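Local coordinates for protein tungsten-containing formylmethanofuran dehydrogenase 2 subunit C (Methanothermobacter wolfeii, PDB 5T5I) that serves as subunit C of a tungsten-containing formylmethanofuran dehydrogenase, the enzyme complex that probably converts carbon dioxide and methanofuran to formylmethanofuran in methanogenesis, at residues E127-A132 against T153-A158; L6-Q11 against D50-S55; G182-N187 against G201-G206; K223-E228 against F242-G247. One frame throughout, in Å; residues are numbered along the deposited sequence.

Contact 1 (E127-A132 against T153-A158)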
loop_
_atom_site.group_PDB
_atom_site.type_symbol
_atom_site.label_atom_id
_atom_site.label_comp_id
_atom_site.label_asym_id
_atom_site.label_seq_id
_atom_site.Cartn_x
_atom_site.Cartn_y
_atom_site.Cartn_z
ATOM N N GLU C 127 20.792 -37.964 23.464
ATOM C CA GLU C 127 19.853 -38.238 22.377
ATOM C C GLU C 127 18.436 -38.151 22.943
ATOM O O GLU C 127 18.117 -38.879 23.874
ATOM C CB GLU C 127 20.116 -39.617 21.749
ATOM C CG GLU C 127 19.302 -39.842 20.493
ATOM C CD GLU C 127 19.809 -40.949 19.589
ATOM O OE1 GLU C 127 20.419 -41.916 20.099
ATOM O OE2 GLU C 127 19.590 -40.846 18.362
ATOM N N ILE C 128 17.616 -37.210 22.437
ATOM C CA ILE C 128 16.235 -36.996 22.896
ATOM C C ILE C 128 15.331 -37.399 21.740
ATOM O O ILE C 128 15.402 -36.779 20.681
ATOM C CB ILE C 128 16.032 -35.526 23.350
ATOM C CG1 ILE C 128 16.929 -35.213 24.584
ATOM C CG2 ILE C 128 14.560 -35.230 23.683
ATOM C CD1 ILE C 128 17.289 -33.758 24.757
ATOM N N LEU C 129 14.528 -38.459 21.913
ATOM C CA LEU C 129 13.663 -38.951 20.829
ATOM C C LEU C 129 12.390 -38.100 20.640
ATOM O O LEU C 129 11.823 -38.108 19.541
ATOM C CB LEU C 129 13.325 -40.444 20.980
ATOM C CG LEU C 129 14.502 -41.408 21.213
ATOM C CD1 LEU C 129 14.025 -42.851 21.246
ATOM C CD2 LEU C 129 15.574 -41.265 20.138
ATOM N N GLY C 130 11.984 -37.364 21.674
ATOM C CA GLY C 130 10.856 -36.440 21.612
ATOM C C GLY C 130 11.315 -35.017 21.343
ATOM O O GLY C 130 12.302 -34.794 20.624
ATOM N N ASP C 131 10.609 -34.045 21.931
ATOM C CA ASP C 131 10.918 -32.619 21.806
ATOM C C ASP C 131 11.820 -32.148 22.968
ATOM O O ASP C 131 11.863 -32.794 24.013
ATOM C CB ASP C 131 9.621 -31.775 21.847
ATOM C CG ASP C 131 8.608 -32.093 20.773
ATOM O OD1 ASP C 131 9.025 -32.410 19.632
ATOM O OD2 ASP C 131 7.400 -31.965 21.050
ATOM N N ALA C 132 12.491 -30.999 22.803
ATOM C CA ALA C 132 13.307 -30.383 23.863
ATOM C C ALA C 132 12.800 -28.952 24.087
ATOM O O ALA C 132 12.069 -28.421 23.252
ATOM C CB ALA C 132 14.790 -30.381 23.496
ATOM N N THR C 153 21.494 -34.606 20.055
ATOM C CA THR C 153 20.559 -34.868 18.954
ATOM C C THR C 153 19.133 -34.867 19.520
ATOM O O THR C 153 18.851 -35.607 20.457
ATOM C CB THR C 153 20.860 -36.193 18.239
ATOM O OG1 THR C 153 22.232 -36.219 17.860
ATOM C CG2 THR C 153 19.994 -36.382 16.986
ATOM N N VAL C 154 18.258 -34.027 18.972
ATOM C CA VAL C 154 16.835 -33.941 19.347
ATOM C C VAL C 154 16.059 -34.388 18.106
ATOM O O VAL C 154 16.167 -33.731 17.070
ATOM C CB VAL C 154 16.445 -32.501 19.780
ATOM C CG1 VAL C 154 14.945 -32.392 20.078
ATOM C CG2 VAL C 154 17.253 -32.053 20.989
ATOM N N HIS C 155 15.290 -35.487 18.195
ATOM C CA HIS C 155 14.543 -36.020 17.042
ATOM C C HIS C 155 13.269 -35.230 16.737
ATOM O O HIS C 155 12.843 -35.209 15.588
ATOM C CB HIS C 155 14.247 -37.513 17.201
ATOM C CG HIS C 155 15.472 -38.367 17.113
ATOM N ND1 HIS C 155 15.599 -39.336 16.150
ATOM C CD2 HIS C 155 16.617 -38.326 17.838
ATOM C CE1 HIS C 155 16.779 -39.896 16.346
ATOM N NE2 HIS C 155 17.439 -39.299 17.330
ATOM N N GLY C 156 12.703 -34.573 17.751
ATOM C CA GLY C 156 11.525 -33.728 17.595
ATOM C C GLY C 156 11.922 -32.275 17.405
ATOM O O GLY C 156 12.970 -31.978 16.822
ATOM N N ASN C 157 11.115 -31.368 17.945
ATOM C CA ASN C 157 11.344 -29.917 17.897
ATOM C C ASN C 157 12.037 -29.403 19.146
ATOM O O ASN C 157 12.043 -30.073 20.178
ATOM C CB ASN C 157 10.000 -29.183 17.765
ATOM C CG ASN C 157 9.197 -29.629 16.568
ATOM O OD1 ASN C 157 9.734 -29.822 15.470
ATOM N ND2 ASN C 157 7.907 -29.841 16.744
ATOM N N ALA C 158 12.606 -28.186 19.058
ATOM C CA ALA C 158 13.194 -27.472 20.200
ATOM C C ALA C 158 12.717 -26.018 20.147
ATOM O O ALA C 158 12.109 -25.612 19.152
ATOM C CB ALA C 158 14.711 -27.567 20.214
#

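Contact 2 (L6-Q11 against D50-S55)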
loop_
_atom_site.group_PDB
_atom_site.type_symbol
_atom_site.label_atom_id
_atom_site.label_comp_id
_atom_site.label_asym_id
_atom_site.label_seq_id
_atom_site.Cartn_x
_atom_site.Cartn_y
_atom_site.Cartn_z
ATOM N N LEU C 6 15.696 -48.435 37.707
ATOM C CA LEU C 6 14.981 -47.521 38.587
ATOM C C LEU C 6 13.547 -47.459 38.074
ATOM O O LEU C 6 13.327 -47.005 36.954
ATOM C CB LEU C 6 15.580 -46.106 38.586
ATOM C CG LEU C 6 17.035 -45.919 39.016
ATOM C CD1 LEU C 6 17.354 -44.421 39.139
ATOM C CD2 LEU C 6 17.316 -46.592 40.325
ATOM N N THR C 7 12.576 -47.930 38.861
ATOM C CA THR C 7 11.173 -47.909 38.437
ATOM C C THR C 7 10.514 -46.822 39.248
ATOM O O THR C 7 10.422 -46.955 40.468
ATOM C CB THR C 7 10.515 -49.266 38.619
ATOM O OG1 THR C 7 11.330 -50.250 37.989
ATOM C CG2 THR C 7 9.116 -49.314 38.029
ATOM N N PRO C 8 10.105 -45.711 38.620
ATOM C CA PRO C 8 9.539 -44.617 39.411
ATOM C C PRO C 8 8.204 -44.936 40.060
ATOM O O PRO C 8 7.345 -45.562 39.455
ATOM C CB PRO C 8 9.394 -43.463 38.409
ATOM C CG PRO C 8 9.498 -44.050 37.090
ATOM C CD PRO C 8 10.169 -45.376 37.184
ATOM N N LYS C 9 8.033 -44.446 41.290
ATOM C CA LYS C 9 6.760 -44.473 41.992
ATOM C C LYS C 9 6.056 -43.192 41.471
ATOM O O LYS C 9 6.581 -42.556 40.553
ATOM C CB LYS C 9 6.989 -44.440 43.513
ATOM C CG LYS C 9 7.715 -45.687 44.009
ATOM C CD LYS C 9 8.087 -45.595 45.468
ATOM C CE LYS C 9 8.789 -46.845 45.941
ATOM N NZ LYS C 9 9.294 -46.698 47.330
ATOM N N GLU C 10 4.904 -42.801 42.019
ATOM C CA GLU C 10 4.234 -41.594 41.525
ATOM C C GLU C 10 5.139 -40.356 41.680
ATOM O O GLU C 10 5.660 -40.100 42.768
ATOM C CB GLU C 10 2.895 -41.358 42.243
ATOM C CG GLU C 10 2.111 -40.188 41.672
ATOM C CD GLU C 10 0.652 -40.132 42.078
ATOM O OE1 GLU C 10 -0.194 -39.820 41.209
ATOM O OE2 GLU C 10 0.355 -40.370 43.271
ATOM N N GLN C 11 5.335 -39.603 40.584
ATOM C CA GLN C 11 6.159 -38.400 40.636
ATOM C C GLN C 11 5.424 -37.332 41.457
ATOM O O GLN C 11 4.208 -37.197 41.324
ATOM C CB GLN C 11 6.450 -37.856 39.230
ATOM C CG GLN C 11 7.465 -38.678 38.450
ATOM C CD GLN C 11 8.874 -38.177 38.648
ATOM O OE1 GLN C 11 9.295 -37.203 38.009
ATOM N NE2 GLN C 11 9.658 -38.858 39.479
ATOM N N ASP C 50 12.707 -43.543 48.286
ATOM C CA ASP C 50 11.387 -42.974 48.600
ATOM C C ASP C 50 10.562 -42.729 47.328
ATOM O O ASP C 50 9.341 -42.674 47.418
ATOM C CB ASP C 50 11.509 -41.635 49.370
ATOM C CG ASP C 50 12.095 -41.726 50.771
ATOM O OD1 ASP C 50 11.967 -42.799 51.401
ATOM O OD2 ASP C 50 12.623 -40.697 51.267
ATOM N N PHE C 51 11.216 -42.538 46.161
ATOM C CA PHE C 51 10.529 -42.231 44.898
ATOM C C PHE C 51 10.825 -43.202 43.750
ATOM O O PHE C 51 10.252 -43.040 42.668
ATOM C CB PHE C 51 10.852 -40.782 44.500
ATOM C CG PHE C 51 10.112 -39.790 45.361
ATOM C CD1 PHE C 51 8.806 -39.429 45.062
ATOM C CD2 PHE C 51 10.698 -39.262 46.503
ATOM C CE1 PHE C 51 8.115 -38.516 45.867
ATOM C CE2 PHE C 51 10.006 -38.351 47.305
ATOM C CZ PHE C 51 8.727 -37.973 46.972
ATOM N N PHE C 52 11.666 -44.235 43.978
ATOM C CA PHE C 52 11.992 -45.234 42.962
ATOM C C PHE C 52 12.170 -46.604 43.573
ATOM O O PHE C 52 12.796 -46.715 44.629
ATOM C CB PHE C 52 13.318 -44.899 42.248
ATOM C CG PHE C 52 13.298 -43.618 41.451
ATOM C CD1 PHE C 52 13.606 -42.405 42.048
ATOM C CD2 PHE C 52 12.964 -43.628 40.110
ATOM C CE1 PHE C 52 13.562 -41.219 41.316
ATOM C CE2 PHE C 52 12.911 -42.447 39.383
ATOM C CZ PHE C 52 13.193 -41.247 39.991
ATOM N N GLU C 53 11.706 -47.656 42.872
ATOM C CA GLU C 53 12.010 -49.036 43.246
ATOM C C GLU C 53 13.387 -49.251 42.597
ATOM O O GLU C 53 13.629 -48.670 41.533
ATOM C CB GLU C 53 11.006 -50.043 42.660
ATOM C CG GLU C 53 9.550 -49.819 43.044
ATOM C CD GLU C 53 9.144 -50.247 44.441
ATOM O OE1 GLU C 53 10.021 -50.685 45.222
ATOM O OE2 GLU C 53 7.936 -50.143 44.753
ATOM N N VAL C 54 14.295 -50.000 43.233
ATOM C CA VAL C 54 15.646 -50.239 42.701
ATOM C C VAL C 54 15.923 -51.747 42.628
ATOM O O VAL C 54 15.654 -52.459 43.593
ATOM C CB VAL C 54 16.744 -49.521 43.539
ATOM C CG1 VAL C 54 18.112 -49.616 42.853
ATOM C CG2 VAL C 54 16.385 -48.052 43.800
ATOM N N SER C 55 16.488 -52.216 41.493
ATOM C CA SER C 55 16.891 -53.607 41.278
ATOM C C SER C 55 18.040 -53.675 40.253
ATOM O O SER C 55 18.376 -52.661 39.630
ATOM C CB SER C 55 15.709 -54.447 40.792
ATOM O OG SER C 55 15.245 -54.021 39.524
HETATM O O HOH W 1 13.171 -51.047 39.811
HETATM O O HOH W 2 8.820 -41.037 41.291
#

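Contact 3 (G182-N187 against G201-G206)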
loop_
_atom_site.group_PDB
_atom_site.type_symbol
_atom_site.label_atom_id
_atom_site.label_comp_id
_atom_site.label_asym_id
_atom_site.label_seq_id
_atom_site.Cartn_x
_atom_site.Cartn_y
_atom_site.Cartn_z
ATOM N N GLY C 182 21.654 -20.483 17.994
ATOM C CA GLY C 182 23.038 -20.035 17.855
ATOM C C GLY C 182 23.310 -18.607 18.305
ATOM O O GLY C 182 24.323 -18.014 17.904
ATOM N N ILE C 183 22.416 -18.035 19.142
ATOM C CA ILE C 183 22.585 -16.683 19.709
ATOM C C ILE C 183 23.968 -16.591 20.401
ATOM O O ILE C 183 24.300 -17.457 21.199
ATOM C CB ILE C 183 21.424 -16.307 20.678
ATOM C CG1 ILE C 183 21.504 -14.819 21.141
ATOM C CG2 ILE C 183 21.339 -17.252 21.888
ATOM C CD1 ILE C 183 20.769 -13.855 20.256
ATOM N N HIS C 184 24.782 -15.582 20.051
ATOM C CA HIS C 184 26.141 -15.391 20.627
ATOM C C HIS C 184 27.078 -16.590 20.425
ATOM O O HIS C 184 28.039 -16.724 21.160
ATOM C CB HIS C 184 26.091 -15.038 22.130
ATOM C CG HIS C 184 25.624 -13.667 22.443
ATOM N ND1 HIS C 184 26.417 -12.566 22.200
ATOM C CD2 HIS C 184 24.495 -13.275 23.057
ATOM C CE1 HIS C 184 25.717 -11.530 22.636
ATOM N NE2 HIS C 184 24.562 -11.927 23.177
ATOM N N MET C 185 26.861 -17.420 19.396
ATOM C CA MET C 185 27.714 -18.584 19.157
ATOM C C MET C 185 29.150 -18.138 18.828
ATOM O O MET C 185 29.333 -17.176 18.090
ATOM C CB MET C 185 27.109 -19.400 17.983
ATOM C CG MET C 185 27.881 -20.559 17.547
ATOM S SD MET C 185 26.980 -21.338 16.166
ATOM C CE MET C 185 27.614 -22.952 16.309
ATOM N N ASN C 186 30.147 -18.818 19.422
ATOM C CA ASN C 186 31.576 -18.582 19.182
ATOM C C ASN C 186 32.205 -19.655 18.310
ATOM O O ASN C 186 33.088 -19.345 17.517
ATOM C CB ASN C 186 32.350 -18.532 20.508
ATOM C CG ASN C 186 32.181 -17.252 21.249
ATOM O OD1 ASN C 186 31.831 -17.240 22.433
ATOM N ND2 ASN C 186 32.594 -16.166 20.621
ATOM N N ASN C 187 31.846 -20.919 18.540
ATOM C CA ASN C 187 32.383 -22.082 17.821
ATOM C C ASN C 187 31.387 -23.227 17.934
ATOM O O ASN C 187 30.514 -23.209 18.805
ATOM C CB ASN C 187 33.731 -22.532 18.447
ATOM C CG ASN C 187 34.974 -22.061 17.740
ATOM O OD1 ASN C 187 35.558 -22.780 16.930
ATOM N ND2 ASN C 187 35.510 -20.920 18.145
ATOM N N GLY C 201 21.617 -17.298 14.279
ATOM C CA GLY C 201 22.953 -16.734 14.343
ATOM C C GLY C 201 23.035 -15.304 14.847
ATOM O O GLY C 201 24.064 -14.652 14.645
ATOM N N GLY C 202 21.973 -14.815 15.506
ATOM C CA GLY C 202 21.956 -13.470 16.069
ATOM C C GLY C 202 23.153 -13.258 16.975
ATOM O O GLY C 202 23.422 -14.096 17.833
ATOM N N GLU C 203 23.940 -12.211 16.706
ATOM C CA GLU C 203 25.145 -11.860 17.467
ATOM C C GLU C 203 26.231 -12.972 17.498
ATOM O O GLU C 203 27.079 -12.978 18.386
ATOM C CB GLU C 203 24.754 -11.400 18.883
ATOM C CG GLU C 203 23.934 -10.123 18.865
ATOM C CD GLU C 203 23.316 -9.821 20.210
ATOM O OE1 GLU C 203 22.224 -10.359 20.497
ATOM O OE2 GLU C 203 23.950 -9.078 20.995
ATOM N N MET C 204 26.254 -13.877 16.502
ATOM C CA MET C 204 27.287 -14.913 16.470
ATOM C C MET C 204 28.639 -14.278 16.068
ATOM O O MET C 204 28.676 -13.322 15.282
ATOM C CB MET C 204 26.907 -16.081 15.516
ATOM C CG MET C 204 27.074 -15.760 14.033
ATOM S SD MET C 204 26.506 -17.030 12.854
ATOM C CE MET C 204 27.259 -18.495 13.508
ATOM N N ALA C 205 29.729 -14.803 16.641
ATOM C CA ALA C 205 31.107 -14.383 16.338
ATOM C C ALA C 205 31.889 -15.451 15.530
ATOM O O ALA C 205 32.893 -15.132 14.902
ATOM C CB ALA C 205 31.833 -14.092 17.646
ATOM N N GLY C 206 31.410 -16.688 15.538
ATOM C CA GLY C 206 32.048 -17.816 14.865
ATOM C C GLY C 206 31.174 -19.052 14.921
ATOM O O GLY C 206 30.058 -19.003 15.450
HETATM O O HOH W 3 28.815 -12.714 20.485
#

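Contact 4 (K223-E228 against F242-G247)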
loop_
_atom_site.group_PDB
_atom_site.type_symbol
_atom_site.label_atom_id
_atom_site.label_comp_id
_atom_site.label_asym_id
_atom_site.label_seq_id
_atom_site.Cartn_x
_atom_site.Cartn_y
_atom_site.Cartn_z
ATOM N N LYS C 223 26.330 -10.830 5.600
ATOM C CA LYS C 223 26.759 -10.548 4.230
ATOM C C LYS C 223 26.498 -11.800 3.420
ATOM O O LYS C 223 26.873 -12.890 3.838
ATOM C CB LYS C 223 28.251 -10.221 4.170
ATOM C CG LYS C 223 28.785 -9.883 2.786
ATOM C CD LYS C 223 30.284 -9.606 2.846
ATOM C CE LYS C 223 30.852 -9.220 1.498
ATOM N NZ LYS C 223 32.162 -9.875 1.244
ATOM N N TYR C 224 25.898 -11.635 2.250
ATOM C CA TYR C 224 25.605 -12.753 1.344
ATOM C C TYR C 224 26.855 -13.080 0.518
ATOM O O TYR C 224 27.388 -12.186 -0.137
ATOM C CB TYR C 224 24.412 -12.381 0.449
ATOM C CG TYR C 224 24.090 -13.416 -0.600
ATOM C CD1 TYR C 224 23.748 -14.714 -0.240
ATOM C CD2 TYR C 224 24.128 -13.102 -1.955
ATOM C CE1 TYR C 224 23.452 -15.674 -1.197
ATOM C CE2 TYR C 224 23.837 -14.059 -2.928
ATOM C CZ TYR C 224 23.477 -15.341 -2.542
ATOM O OH TYR C 224 23.226 -16.311 -3.480
ATOM N N LEU C 225 27.333 -14.338 0.569
ATOM C CA LEU C 225 28.543 -14.791 -0.146
ATOM C C LEU C 225 28.277 -15.586 -1.436
ATOM O O LEU C 225 29.209 -15.795 -2.200
ATOM C CB LEU C 225 29.425 -15.635 0.790
ATOM C CG LEU C 225 29.942 -14.955 2.081
ATOM C CD1 LEU C 225 30.843 -15.893 2.830
ATOM C CD2 LEU C 225 30.706 -13.661 1.787
ATOM N N GLY C 226 27.045 -16.010 -1.673
ATOM C CA GLY C 226 26.691 -16.785 -2.862
ATOM C C GLY C 226 26.103 -18.137 -2.496
ATOM O O GLY C 226 25.623 -18.319 -1.374
ATOM N N VAL C 227 26.236 -19.124 -3.393
ATOM C CA VAL C 227 25.732 -20.475 -3.166
ATOM C C VAL C 227 26.897 -21.448 -3.124
ATOM O O VAL C 227 27.839 -21.355 -3.927
ATOM C CB VAL C 227 24.663 -20.872 -4.232
ATOM C CG1 VAL C 227 24.389 -22.389 -4.264
ATOM C CG2 VAL C 227 23.361 -20.113 -3.997
ATOM N N GLU C 228 26.807 -22.418 -2.210
ATOM C CA GLU C 228 27.743 -23.525 -2.150
ATOM C C GLU C 228 26.948 -24.811 -2.307
ATOM O O GLU C 228 25.771 -24.850 -1.928
ATOM C CB GLU C 228 28.564 -23.500 -0.877
ATOM C CG GLU C 228 29.565 -22.364 -0.890
ATOM C CD GLU C 228 30.849 -22.662 -0.148
ATOM O OE1 GLU C 228 31.920 -22.628 -0.795
ATOM O OE2 GLU C 228 30.785 -22.963 1.067
ATOM N N PHE C 242 23.101 -24.551 -1.005
ATOM C CA PHE C 242 22.846 -23.682 0.148
ATOM C C PHE C 242 23.287 -22.246 -0.114
ATOM O O PHE C 242 24.401 -22.035 -0.604
ATOM C CB PHE C 242 23.622 -24.190 1.375
ATOM C CG PHE C 242 23.187 -25.544 1.882
ATOM C CD1 PHE C 242 23.692 -26.711 1.321
ATOM C CD2 PHE C 242 22.241 -25.654 2.896
ATOM C CE1 PHE C 242 23.271 -27.965 1.777
ATOM C CE2 PHE C 242 21.816 -26.907 3.344
ATOM C CZ PHE C 242 22.337 -28.052 2.787
ATOM N N TYR C 243 22.443 -21.261 0.267
ATOM C CA TYR C 243 22.822 -19.844 0.277
ATOM C C TYR C 243 23.771 -19.718 1.466
ATOM O O TYR C 243 23.480 -20.282 2.524
ATOM C CB TYR C 243 21.621 -18.927 0.520
ATOM C CG TYR C 243 20.646 -18.872 -0.628
ATOM C CD1 TYR C 243 21.039 -18.410 -1.881
ATOM C CD2 TYR C 243 19.306 -19.198 -0.444
ATOM C CE1 TYR C 243 20.138 -18.338 -2.940
ATOM C CE2 TYR C 243 18.394 -19.124 -1.495
ATOM C CZ TYR C 243 18.815 -18.697 -2.743
ATOM O OH TYR C 243 17.925 -18.600 -3.782
ATOM N N LYS C 244 24.921 -19.055 1.279
ATOM C CA LYS C 244 25.955 -18.899 2.301
ATOM C C LYS C 244 26.009 -17.439 2.752
ATOM O O LYS C 244 26.058 -16.526 1.923
ATOM C CB LYS C 244 27.321 -19.337 1.739
ATOM C CG LYS C 244 28.442 -19.349 2.762
ATOM C CD LYS C 244 29.759 -19.752 2.113
ATOM C CE LYS C 244 30.886 -19.885 3.101
ATOM N NZ LYS C 244 32.139 -20.351 2.441
ATOM N N PHE C 245 26.016 -17.234 4.065
ATOM C CA PHE C 245 26.064 -15.905 4.688
ATOM C C PHE C 245 27.142 -15.856 5.753
ATOM O O PHE C 245 27.322 -16.843 6.468
ATOM C CB PHE C 245 24.718 -15.595 5.363
ATOM C CG PHE C 245 23.536 -15.538 4.434
ATOM C CD1 PHE C 245 23.154 -14.341 3.840
ATOM C CD2 PHE C 245 22.755 -16.667 4.208
ATOM C CE1 PHE C 245 22.025 -14.277 3.020
ATOM C CE2 PHE C 245 21.646 -16.612 3.369
ATOM C CZ PHE C 245 21.288 -15.418 2.778
ATOM N N GLU C 246 27.818 -14.707 5.896
ATOM C CA GLU C 246 28.829 -14.478 6.931
ATOM C C GLU C 246 28.378 -13.365 7.874
ATOM O O GLU C 246 27.886 -12.320 7.431
ATOM C CB GLU C 246 30.185 -14.117 6.312
ATOM C CG GLU C 246 31.326 -14.098 7.325
ATOM C CD GLU C 246 32.609 -13.519 6.770
ATOM O OE1 GLU C 246 32.571 -12.380 6.250
ATOM O OE2 GLU C 246 33.656 -14.199 6.875
ATOM N N GLY C 247 28.563 -13.587 9.169
ATOM C CA GLY C 247 28.176 -12.586 10.157
ATOM C C GLY C 247 28.363 -13.054 11.580
ATOM O O GLY C 247 29.128 -13.997 11.814
#

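Contact 1 (E127-A132 against T153-A158)
H155 NE2 donates to E127 OE2 across 2.8 Å, a bent bond (148° at the hydrogen) taken on the anti side of the carboxylate, whose plane is turned 43° from the imidazole. The extended E127 chain carries the carboxylate out to the ring, and OE1 forms a salt bridge with K106. Over one face of the H155 ring lies L129 CD2, 4.0 Å from the centroid in a CH-pi contact. An alanine in place of H155 would probably leave E127 OE2 without this donor and L129 CD2 without its ring. I128 N donates to T153 O and I128 O accepts H155 N, each at 2.8 Å. Past the strands, G156 N meets G130 O (2.9 Å) from above the carbonyl plane. D131 OD1 then accepts N157 N at 2.9 Å, one rung of a ladder in which N112 OD1 takes D131 N and N157 OD1 takes D176 N. On the strand face that carries I128 and V154, V154 CG2 lies beside I128 CD1 and 3.9 Å from A132 CB. Such residue-for-residue stacking of strand and turn, with a side-chain ladder, is characteristic of successive coils of a parallel beta-helix.

Contact 2 (L6-Q11 against D50-S55)
K9 CG stands beside its own backbone N (chi1 -65°) on a fully extended chain, whereas E53 bends at chi2 (-77°), and the two side chains meet at about a right angle. K9 CE lies 3.6 Å from E53 OE2; K9 NZ itself is 4.5 Å from that oxygen, beyond salt-bridge range, and binds G49 O instead. T7 and E53 form an antiparallel hydrogen-bonded pair, with E53 N to T7 O at 2.8 Å, and two residues further on K9 N reaches F51 O at 3.0 Å. A water donates to F51 O (2.8 Å) and K9 O and accepts from Q11 NE2, tying the loop after strand 3-8 to the backbone just before strand 52-56; Q11 OE1 is hydrogen-bonded to N75 N. L6, P8, F52 and V54 share one face. There F52 CE2 lies 3.8 Å from P8 CB, F52 CD2 meets L6 CB, and L6 CD2 lies 3.9 Å from V54 CG2. Strand 52-56 thus pairs with strand 3-8, whose other edge joins strand 66-69 through L6. V54 rests on I31, I34 and K35 of helix 31-35, while F51 packs on L16 of strand 16-17 and its ring meets H41 of strand 38-41 edge-to-face.

Contact 3 (G182-N187 against G201-G206)
Two type II beta turns, G182 to M185 and G201 to M204, lie one over the other as equivalent turns of neighbouring parallel beta-helix coils, each closed by its own 3.0 Å bond (M185 N to G182 O, M204 N to G201 O). H184 and E203 take the third turn position with positive phi (58° and 59°). H184 N donates to G202 O at 3.0 Å, and a little further on M185 O accepts A205 N at 2.8 Å, with G206 N a second, weak donor. The side chains of H184 and E203 run side by side, pointing the same way. E203 CB lies over one face of the imidazole, 4.0 Å from its centroid in a CH-pi contact, and E203 OE2 comes within 3.4 Å of H184 CE1. Both polar ends work outside the pair: H184 NE2 is hydrogen-bonded to an acidic side chain of another protein chain, while E203 binds an aromatic and a basic side chain there. The turns therefore help form a subunit interface; the H184 side chain, stacked on Y165, is also about 7 Å from the bound calcium ion. A water at the edge of the H184 ring, near ND1, donates to E203 O. Toward the strands, M204 CG stands between its backbone N and carbonyl carbon (chi1 76°), and M204 CE touches M185 SD at 3.9 Å.

Contact 4 (K223-E228 against F242-G247)
The Y224 ring meets two aromatic neighbours of the opposite strand, both obliquely. Y224 CD1 sits over one face of the F245 ring, 3.7 Å from F245 CE1, and Y224 OH reaches the edge of the Y243 ring at 3.4 Å from Y243 CD1. CG of Y224 is anti to the backbone N (chi1 175°), and G226 N of its own strand lies above the centre of its ring. V227 CG2 packs on Y243 CD1 from the same face of the sheet (3.6 Å). An alanine in place of Y224 would probably open a gap beside Y243 and F245 and leave both rings with less to hold their rotation. On the other face K244 extends toward E228, forming a salt bridge with a weak hydrogen bond, NZ to OE2 at 3.2 Å; L225 CD1 touches both K244 CE and E246 CB, 4.0 Å from each. A beta bulge interrupts this antiparallel pair: L225 and G226 both stand opposite K244, with L225 N giving to K244 O (2.9 Å) and G226 O receiving K244 N (2.8 Å). The extra residue puts Y224 and V227 on the same face although three positions apart. Regular bonds resume on both sides, between K223 and E246 and between E228 and F242. Further out, Y259 of strand 256-261 bonds E228 OE2 through its hydroxyl, and F218 meets the F245 ring edge-to-face. V227 O accepts a hydrogen bond from T231 of subunit FwdF, whose T133 packs against Y224 and V227.

How the contacts relate
Contacts 1 and 3 both join successive coils of the beta-helix, contact 1 where strands run into turns and contact 3 in the turns and following loop residues. Contacts 2 and 4, centres about 52 Å apart, lie toward opposite ends, where antiparallel strand pairs replace the parallel stacking. Contact 3 is the most buried, its polar side chains engaged by another protein chain; the others are partly buried. Waters bridge contacts 2 and 3; F52 packing on P8 and L6 marks contact 2, a histidine-carboxylate pair contact 1, and an aromatic cluster with a salt bridge contact 4. Contacts 3 and 4 touch, M204 CG packing 3.5 Å from G247 O; contacts 1 and 2 touch none of the others.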